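Local coordinates for redox-sensing transcriptional repressor rex (Thermoanaerobacter ethanolicus, PDB 3WG9), which represses transcription as a homodimer and probably adjusts that repression to the NADH/NAD(+) redox state of the cell, at residues L15-R20 against M42-S47; V30-S35 against G60-G65; I88-G93 against G114-N119. All blocks are in the same frame, centred on the assembly; numbering follows the deposited sequence.

Interactions 1 and 2 belong to the winged-helix region, interaction 3 to the Rossmann domain on the opposite side of the chain's centre, its centre about 35 Å from that of interaction 1 and about 45 Å from that of interaction 2. The first two cross along the chain and touch, Ala46 CB lying 3.9 Å from Ser35 O. They are partly buried, and in each an arginine reaches a backbone carbonyl: Arg17 grips the end of a helix closely, whereas Arg32 makes one weak bond to a surface loop and reaches it otherwise through water. Interaction 3 is the core contact, built on parallel-strand hydrogen bonds and branched apolar side chains, with a single carboxylate at the cofactor-binding end.

Interaction 1. Residues L15-R20 against M42-S47; sequences LPRYHR and MGVTAS
Arg17 and Tyr18 of helix 9-27 receive Met42, the last residue of helix 35-42, and Val44 from the turn that leads to helix 46-54, inside the predicted helix-turn-helix region. The polar part is one carbonyl held by one guanidinium. Arg17 NH2 donates to Met42 O at 2.8 Å, nearly in the guanidinium plane, and Arg17 NH1 adds a weak second bond to it at 3.2 Å. The acceptor ends helix 35-42, where the helix dipole would probably strengthen its pull on the cation. A bend at chi3, 55°, turns NE off the extended line, and the guanidinium beyond it meets the carbonyl edge-on.

The apolar part centres on the Met42 methyl. Twice bent, the Met42 chain lays CE over the centre of the guanidinium, 3.2 Å from Arg17 CZ, so the packing here is tight. An alanine at Arg17 would probably leave Met42 O without these two donors and open a gap over CE. Met42 CE also meets Tyr18 CD1 at 3.5 Å, while Met42 SD sits at the edge of the Tyr18 ring in a Met-aromatic contact. Tyr18 OH is hydrogen-bonded to Asp52 of helix 46-54, and Val44 CG1 rests 3.6 Å from that same OH.

Interaction 2. Residues V30-S35 against G60-G65; sequences VKRISS and GQQGYG
Arg32 reaches out from strand 32-33 to the backbone of loop 60-65, and Gly65 packs against the strand's end. The loop follows helix 46-54 and leads into strand 66-67, the antiparallel partner of 32-33, a place consistent with the wing of a winged-helix domain.

The conformation of Arg32 decides what it meets. CG stands anti to the carbonyl carbon, chi2 runs on extended at -160°, and a bend at chi3 (86°) swings NE round. Arg32 NH2 then points almost straight at Tyr64 O, which lies in the guanidinium plane, but at 3.5 Å the hydrogen bond is weak. Two waters complete the attachment. One accepts from Arg32 NE at 3.2 Å and gives a weak bond to Tyr64 O; the other, 3.0 Å from Arg32 NH2, weakly accepts from Gln62 N.

Within the loop, the long Gln61 chain carries its amide back to Gly65, Gln61 NE2 giving a weak bond to Gly65 O at 3.3 Å. Gly65 CA itself lies 3.3 Å from Ile33 O, and a CB at Gly65 would run into Ile33 O and Ser34 CA. Ile33 turns the other way, onto Tyr21 and Leu25 of helix 9-27, and the Ser34 hydroxyl caps the helix that follows.

Loop and strand are thus fitted closely only at the glycine. The arginine's hold is one weak direct bond and two water bridges to backbone atoms, an attachment likely to tolerate some movement of the loop.

Interaction 3. Residues I88-G93 against G114-N119; sequences IIIGAG and GIFDIN
The first beta-alpha-beta unit of the Rossmann domain brings strand 85-90 alongside strand 110-117, neighbouring and parallel, with the glycine-rich turn, predicted to bind NAD(+), following from Gly91. Their backbones are joined by hydrogen bonds from Ile89 N to Gly114 O, from Phe116 N to Ile89 O and from Gly91 N to Phe116 O. The second of these, Phe116 N to Ile89 O, measures 2.9 Å. Gly91 has backbone angles at which a side chain would strike the carbonyl before it, and its own buried O finds no partner in the model.

On one face Phe116 spans two isoleucines. Ile88 offers CG2, which lies beside its backbone N, to Phe116 CE2 at 3.8 Å; Ile90 folds at chi2 (-54°) so that CD1 meets Phe116 CB, also at 3.8 Å. On the other face Ala92 CB rests 3.7 Å from Ile115 CG2.

Asp117, which binds NAD(+) and NADH in structures of this protein, has its carboxylate held on both oxygens. Ala92 N gives Asp117 OD1 a nearly straight bond of 2.9 Å, and Asn119 N reaches Asp117 OD2 at 2.8 Å in an Asx turn, each arriving on the anti side. The cofactor-binding acid is thereby fixed in rotation and tied to the glycine turn.

Both strands are interior: 149-152 hydrogen-bonds to 85-90 on its far side, and 132-134 borders 110-117. Helix 138-144 packs over Ile88 and Phe116, the rings of Phe141 and Phe116 meeting edge-to-face, while Val132 touches Ala92 and Ile115.

Interaction 1. Residues L15-R20 against M42-S47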
loop_
_atom_site.group_PDB
_atom_site.type_symbol
_atom_site.label_atom_id
_atom_site.label_comp_id
_atom_site.label_asym_id
_atom_site.label_seq_id
_atom_site.Cartn_x
_atom_site.Cartn_y
_atom_site.Cartn_z
ATOM N N LEU B 15 12.753 1.938 -5.151
ATOM C CA LEU B 15 13.148 0.873 -6.115
ATOM C C LEU B 15 12.003 0.074 -6.734
ATOM O O LEU B 15 12.055 -0.259 -7.923
ATOM C CB LEU B 15 14.202 -0.094 -5.516
ATOM C CG LEU B 15 15.519 0.556 -5.017
ATOM C CD1 LEU B 15 16.408 -0.436 -4.263
ATOM C CD2 LEU B 15 16.325 1.123 -6.242
ATOM N N PRO B 16 11.014 -0.366 -5.921
ATOM C CA PRO B 16 9.874 -1.035 -6.567
ATOM C C PRO B 16 9.088 -0.139 -7.526
ATOM O O PRO B 16 8.518 -0.671 -8.470
ATOM C CB PRO B 16 9.003 -1.535 -5.392
ATOM C CG PRO B 16 10.013 -1.517 -4.190
ATOM C CD PRO B 16 10.864 -0.310 -4.464
ATOM N N ARG B 17 9.005 1.154 -7.245
ATOM C CA ARG B 17 8.365 2.086 -8.186
ATOM C C ARG B 17 9.140 2.093 -9.515
ATOM O O ARG B 17 8.539 1.971 -10.595
ATOM C CB ARG B 17 8.295 3.494 -7.609
ATOM C CG ARG B 17 7.561 3.607 -6.249
ATOM C CD ARG B 17 7.518 5.086 -5.802
ATOM N NE ARG B 17 6.904 5.906 -6.850
ATOM C CZ ARG B 17 7.366 7.096 -7.248
ATOM N NH1 ARG B 17 8.454 7.619 -6.701
ATOM N NH2 ARG B 17 6.713 7.773 -8.176
ATOM N N TYR B 18 10.486 2.103 -9.478
ATOM C CA TYR B 18 11.181 2.035 -10.786
ATOM C C TYR B 18 10.880 0.725 -11.492
ATOM O O TYR B 18 10.607 0.699 -12.709
ATOM C CB TYR B 18 12.686 2.150 -10.597
ATOM C CG TYR B 18 13.147 3.375 -9.837
ATOM C CD1 TYR B 18 12.497 4.604 -9.943
ATOM C CD2 TYR B 18 14.292 3.312 -9.066
ATOM C CE1 TYR B 18 12.963 5.734 -9.267
ATOM C CE2 TYR B 18 14.786 4.434 -8.428
ATOM C CZ TYR B 18 14.118 5.639 -8.507
ATOM O OH TYR B 18 14.631 6.702 -7.786
ATOM N N HIS B 19 10.900 -0.386 -10.742
ATOM C CA HIS B 19 10.714 -1.734 -11.325
ATOM C C HIS B 19 9.320 -1.821 -11.997
ATOM O O HIS B 19 9.139 -2.327 -13.109
ATOM C CB HIS B 19 10.790 -2.742 -10.150
ATOM C CG HIS B 19 10.717 -4.175 -10.557
ATOM N ND1 HIS B 19 9.543 -4.907 -10.523
ATOM C CD2 HIS B 19 11.675 -5.019 -11.006
ATOM C CE1 HIS B 19 9.785 -6.145 -10.920
ATOM N NE2 HIS B 19 11.072 -6.240 -11.224
ATOM N N ARG B 20 8.306 -1.346 -11.306
ATOM C CA ARG B 20 6.923 -1.429 -11.811
ATOM C C ARG B 20 6.713 -0.579 -13.097
ATOM O O ARG B 20 6.004 -0.965 -14.015
ATOM C CB ARG B 20 5.992 -0.888 -10.692
ATOM C CG ARG B 20 4.454 -1.029 -10.962
ATOM C CD ARG B 20 3.601 -0.899 -9.660
ATOM N NE ARG B 20 4.040 0.156 -8.757
ATOM C CZ ARG B 20 3.772 1.457 -8.907
ATOM N NH1 ARG B 20 3.089 1.855 -9.967
ATOM N NH2 ARG B 20 4.199 2.386 -8.030
ATOM N N MET B 42 8.584 9.455 -12.531
ATOM C CA MET B 42 8.728 9.074 -11.139
ATOM C C MET B 42 8.573 10.195 -10.138
ATOM O O MET B 42 8.389 9.928 -8.950
ATOM C CB MET B 42 10.106 8.420 -10.950
ATOM C CG MET B 42 10.241 7.195 -11.827
ATOM S SD MET B 42 9.109 5.834 -11.305
ATOM C CE MET B 42 9.321 5.985 -9.568
ATOM N N GLY B 43 8.703 11.443 -10.582
ATOM C CA GLY B 43 8.660 12.535 -9.640
ATOM C C GLY B 43 9.929 12.531 -8.791
ATOM O O GLY B 43 9.910 12.981 -7.648
ATOM N N VAL B 44 11.024 12.000 -9.345
ATOM C CA VAL B 44 12.316 11.912 -8.641
ATOM C C VAL B 44 13.362 12.566 -9.617
ATOM O O VAL B 44 13.339 12.269 -10.787
ATOM C CB VAL B 44 12.674 10.398 -8.375
ATOM C CG1 VAL B 44 13.992 10.279 -7.699
ATOM C CG2 VAL B 44 11.590 9.687 -7.480
ATOM N N THR B 45 14.254 13.437 -9.152
ATOM C CA THR B 45 15.226 14.031 -10.086
ATOM C C THR B 45 16.059 12.977 -10.819
ATOM O O THR B 45 16.350 11.897 -10.264
ATOM C CB THR B 45 16.160 14.973 -9.374
ATOM O OG1 THR B 45 16.969 14.232 -8.442
ATOM C CG2 THR B 45 15.369 16.122 -8.689
ATOM N N ALA B 46 16.463 13.279 -12.053
ATOM C CA ALA B 46 17.378 12.349 -12.726
ATOM C C ALA B 46 18.629 12.044 -11.895
ATOM O O ALA B 46 19.131 10.896 -11.901
ATOM C CB ALA B 46 17.723 12.846 -14.145
ATOM N N SER B 47 19.135 13.034 -11.163
ATOM C CA SER B 47 20.392 12.795 -10.402
ATOM C C SER B 47 20.135 11.840 -9.223
ATOM O O SER B 47 20.965 10.981 -8.928
ATOM C CB SER B 47 21.031 14.101 -9.970
ATOM O OG SER B 47 20.184 14.849 -9.110
#

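Interaction 2. Residues V30-S35 against G60-G65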
loop_
_atom_site.group_PDB
_atom_site.type_symbol
_atom_site.label_atom_id
_atom_site.label_comp_id
_atom_site.label_asym_id
_atom_site.label_seq_id
_atom_site.Cartn_x
_atom_site.Cartn_y
_atom_site.Cartn_z
ATOM N N VAL B 30 8.856 -0.946 -25.274
ATOM C CA VAL B 30 9.681 0.268 -25.330
ATOM C C VAL B 30 11.138 -0.113 -25.048
ATOM O O VAL B 30 11.460 -0.613 -23.959
ATOM C CB VAL B 30 9.210 1.314 -24.298
ATOM C CG1 VAL B 30 10.029 2.623 -24.408
ATOM C CG2 VAL B 30 7.692 1.562 -24.449
ATOM N N LYS B 31 12.016 0.138 -26.015
ATOM C CA LYS B 31 13.398 -0.316 -25.929
ATOM C C LYS B 31 14.250 0.506 -24.946
ATOM O O LYS B 31 15.099 -0.050 -24.241
ATOM C CB LYS B 31 14.078 -0.335 -27.321
ATOM C CG LYS B 31 14.104 -1.725 -27.984
ATOM C CD LYS B 31 12.902 -2.583 -27.581
ATOM C CE LYS B 31 13.058 -4.073 -27.974
ATOM N NZ LYS B 31 12.808 -4.399 -29.408
ATOM N N ARG B 32 14.056 1.820 -24.943
ATOM C CA ARG B 32 14.943 2.699 -24.206
ATOM C C ARG B 32 14.115 3.745 -23.484
ATOM O O ARG B 32 13.026 4.085 -23.933
ATOM C CB ARG B 32 15.911 3.407 -25.151
ATOM C CG ARG B 32 17.143 2.600 -25.541
ATOM C CD ARG B 32 18.268 3.521 -26.059
ATOM N NE ARG B 32 19.129 4.066 -24.996
ATOM C CZ ARG B 32 20.006 3.335 -24.307
ATOM N NH1 ARG B 32 20.140 2.029 -24.541
ATOM N NH2 ARG B 32 20.759 3.908 -23.382
ATOM N N ILE B 33 14.637 4.283 -22.388
ATOM C CA ILE B 33 13.969 5.409 -21.756
ATOM C C ILE B 33 15.018 6.400 -21.310
ATOM O O ILE B 33 16.028 6.019 -20.735
ATOM C CB ILE B 33 13.059 4.977 -20.544
ATOM C CG1 ILE B 33 12.389 6.212 -19.931
ATOM C CG2 ILE B 33 13.859 4.213 -19.529
ATOM C CD1 ILE B 33 11.175 5.891 -19.078
ATOM N N SER B 34 14.781 7.669 -21.608
ATOM C CA SER B 34 15.746 8.715 -21.291
ATOM C C SER B 34 15.665 9.068 -19.800
ATOM O O SER B 34 14.646 8.796 -19.121
ATOM C CB SER B 34 15.462 9.943 -22.163
ATOM O OG SER B 34 14.355 10.679 -21.663
ATOM N N SER B 35 16.726 9.682 -19.289
ATOM C CA SER B 35 16.785 10.098 -17.879
ATOM C C SER B 35 15.687 11.104 -17.542
ATOM O O SER B 35 15.075 11.052 -16.458
ATOM C CB SER B 35 18.137 10.774 -17.582
ATOM O OG SER B 35 18.865 9.985 -16.662
ATOM N N GLY B 60 26.035 -2.448 -17.358
ATOM C CA GLY B 60 26.219 -2.211 -18.797
ATOM C C GLY B 60 25.485 -1.010 -19.379
ATOM O O GLY B 60 24.983 -1.083 -20.506
ATOM N N GLN B 61 25.397 0.089 -18.626
ATOM C CA GLN B 61 24.743 1.284 -19.148
ATOM C C GLN B 61 25.733 1.932 -20.125
ATOM O O GLN B 61 26.947 1.686 -20.058
ATOM C CB GLN B 61 24.322 2.240 -18.026
ATOM C CG GLN B 61 23.358 3.367 -18.446
ATOM C CD GLN B 61 23.484 4.613 -17.555
ATOM O OE1 GLN B 61 23.871 4.509 -16.387
ATOM N NE2 GLN B 61 23.183 5.793 -18.111
ATOM N N GLN B 62 25.183 2.704 -21.058
ATOM C CA GLN B 62 25.917 3.301 -22.174
ATOM C C GLN B 62 25.246 4.631 -22.469
ATOM O O GLN B 62 24.016 4.734 -22.428
ATOM C CB GLN B 62 25.823 2.402 -23.404
ATOM C CG GLN B 62 26.421 2.994 -24.671
ATOM C CD GLN B 62 25.490 2.875 -25.869
ATOM O OE1 GLN B 62 25.785 3.386 -26.951
ATOM N NE2 GLN B 62 24.352 2.208 -25.674
ATOM N N GLY B 63 26.045 5.651 -22.747
ATOM C CA GLY B 63 25.512 6.971 -23.073
ATOM C C GLY B 63 24.452 7.374 -22.074
ATOM O O GLY B 63 24.517 6.993 -20.893
ATOM N N TYR B 64 23.456 8.118 -22.545
ATOM C CA TYR B 64 22.451 8.621 -21.622
ATOM C C TYR B 64 21.099 7.918 -21.717
ATOM O O TYR B 64 20.737 7.328 -22.754
ATOM C CB TYR B 64 22.360 10.149 -21.670
ATOM C CG TYR B 64 23.704 10.782 -21.349
ATOM C CD1 TYR B 64 24.528 10.242 -20.345
ATOM C CD2 TYR B 64 24.168 11.892 -22.054
ATOM C CE1 TYR B 64 25.782 10.794 -20.068
ATOM C CE2 TYR B 64 25.414 12.461 -21.769
ATOM C CZ TYR B 64 26.218 11.909 -20.778
ATOM O OH TYR B 64 27.452 12.476 -20.498
ATOM N N GLY B 65 20.379 7.932 -20.604
ATOM C CA GLY B 65 19.170 7.114 -20.521
ATOM C C GLY B 65 19.532 5.648 -20.411
ATOM O O GLY B 65 20.700 5.279 -20.276
HETATM O O HOH W 1 17.816 6.915 -24.446
HETATM O O HOH W 2 22.335 1.637 -22.279
#

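Interaction 3. Residues I88-G93 against G114-N119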
loop_
_atom_site.group_PDB
_atom_site.type_symbol
_atom_site.label_atom_id
_atom_site.label_comp_id
_atom_site.label_asym_id
_atom_site.label_seq_id
_atom_site.Cartn_x
_atom_site.Cartn_y
_atom_site.Cartn_z
ATOM N N ILE B 88 3.531 -17.773 4.827
ATOM C CA ILE B 88 2.288 -18.241 5.364
ATOM C C ILE B 88 1.425 -17.033 5.578
ATOM O O ILE B 88 1.928 -15.929 5.739
ATOM C CB ILE B 88 2.463 -18.963 6.719
ATOM C CG1 ILE B 88 3.132 -18.069 7.778
ATOM C CG2 ILE B 88 3.301 -20.229 6.535
ATOM C CD1 ILE B 88 3.392 -18.778 9.135
ATOM N N ILE B 89 0.117 -17.247 5.598
ATOM C CA ILE B 89 -0.822 -16.169 5.942
ATOM C C ILE B 89 -1.502 -16.572 7.204
ATOM O O ILE B 89 -1.974 -17.738 7.317
ATOM C CB ILE B 89 -1.863 -16.070 4.784
ATOM C CG1 ILE B 89 -1.142 -15.486 3.574
ATOM C CG2 ILE B 89 -3.056 -15.168 5.146
ATOM C CD1 ILE B 89 -2.014 -15.373 2.298
ATOM N N ILE B 90 -1.609 -15.625 8.137
ATOM C CA ILE B 90 -2.357 -15.811 9.357
ATOM C C ILE B 90 -3.684 -15.022 9.200
ATOM O O ILE B 90 -3.684 -13.780 8.986
ATOM C CB ILE B 90 -1.648 -15.276 10.602
ATOM C CG1 ILE B 90 -0.156 -15.672 10.679
ATOM C CG2 ILE B 90 -2.462 -15.696 11.884
ATOM C CD1 ILE B 90 0.040 -17.169 10.548
ATOM N N GLY B 91 -4.789 -15.755 9.244
ATOM C CA GLY B 91 -6.151 -15.150 9.048
ATOM C C GLY B 91 -6.760 -15.707 7.766
ATOM O O GLY B 91 -6.207 -15.492 6.681
ATOM N N ALA B 92 -7.833 -16.489 7.874
ATOM C CA ALA B 92 -8.468 -17.055 6.694
ATOM C C ALA B 92 -9.799 -16.391 6.342
ATOM O O ALA B 92 -10.497 -16.925 5.517
ATOM C CB ALA B 92 -8.695 -18.579 6.823
ATOM N N GLY B 93 -10.075 -15.211 6.891
ATOM C CA GLY B 93 -11.174 -14.329 6.418
ATOM C C GLY B 93 -10.952 -13.712 5.054
ATOM O O GLY B 93 -10.015 -14.068 4.325
ATOM N N GLY B 114 0.990 -22.252 3.675
ATOM C CA GLY B 114 -0.051 -22.586 4.631
ATOM C C GLY B 114 -0.801 -21.330 5.019
ATOM O O GLY B 114 -0.263 -20.210 4.895
ATOM N N ILE B 115 -2.041 -21.535 5.449
ATOM C CA ILE B 115 -2.907 -20.514 5.969
ATOM C C ILE B 115 -3.377 -20.959 7.345
ATOM O O ILE B 115 -3.658 -22.139 7.567
ATOM C CB ILE B 115 -4.136 -20.283 5.022
ATOM C CG1 ILE B 115 -3.726 -19.802 3.637
ATOM C CG2 ILE B 115 -5.232 -19.387 5.642
ATOM C CD1 ILE B 115 -4.975 -19.783 2.715
ATOM N N PHE B 116 -3.424 -20.037 8.280
ATOM C CA PHE B 116 -3.690 -20.338 9.679
ATOM C C PHE B 116 -4.863 -19.509 10.188
ATOM O O PHE B 116 -5.051 -18.326 9.822
ATOM C CB PHE B 116 -2.421 -20.114 10.500
ATOM C CG PHE B 116 -1.317 -21.062 10.103
ATOM C CD1 PHE B 116 -1.145 -22.278 10.790
ATOM C CD2 PHE B 116 -0.545 -20.808 8.965
ATOM C CE1 PHE B 116 -0.195 -23.208 10.385
ATOM C CE2 PHE B 116 0.396 -21.700 8.554
ATOM C CZ PHE B 116 0.589 -22.922 9.278
ATOM N N ASP B 117 -5.662 -20.155 11.036
ATOM C CA ASP B 117 -6.820 -19.484 11.600
ATOM C C ASP B 117 -7.205 -20.071 12.960
ATOM O O ASP B 117 -6.734 -21.166 13.348
ATOM C CB ASP B 117 -7.989 -19.527 10.603
ATOM C CG ASP B 117 -9.058 -18.496 10.922
ATOM O OD1 ASP B 117 -8.964 -17.347 10.416
ATOM O OD2 ASP B 117 -9.971 -18.878 11.713
ATOM N N ILE B 118 -7.953 -19.288 13.724
ATOM C CA ILE B 118 -8.297 -19.672 15.086
ATOM C C ILE B 118 -9.601 -20.483 15.142
ATOM O O ILE B 118 -9.924 -21.100 16.160
ATOM C CB ILE B 118 -8.358 -18.379 15.959
ATOM C CG1 ILE B 118 -8.361 -18.646 17.458
ATOM C CG2 ILE B 118 -9.538 -17.460 15.590
ATOM C CD1 ILE B 118 -9.214 -17.584 18.204
ATOM N N ASN B 119 -10.371 -20.418 14.065
ATOM C CA ASN B 119 -11.681 -21.090 13.981
ATOM C C ASN B 119 -11.631 -22.588 13.629
ATOM O O ASN B 119 -11.419 -22.942 12.460
ATOM C CB ASN B 119 -12.505 -20.387 12.929
ATOM C CG ASN B 119 -13.981 -20.729 13.034
ATOM O OD1 ASN B 119 -14.353 -21.673 13.710
ATOM N ND2 ASN B 119 -14.796 -19.998 12.335
#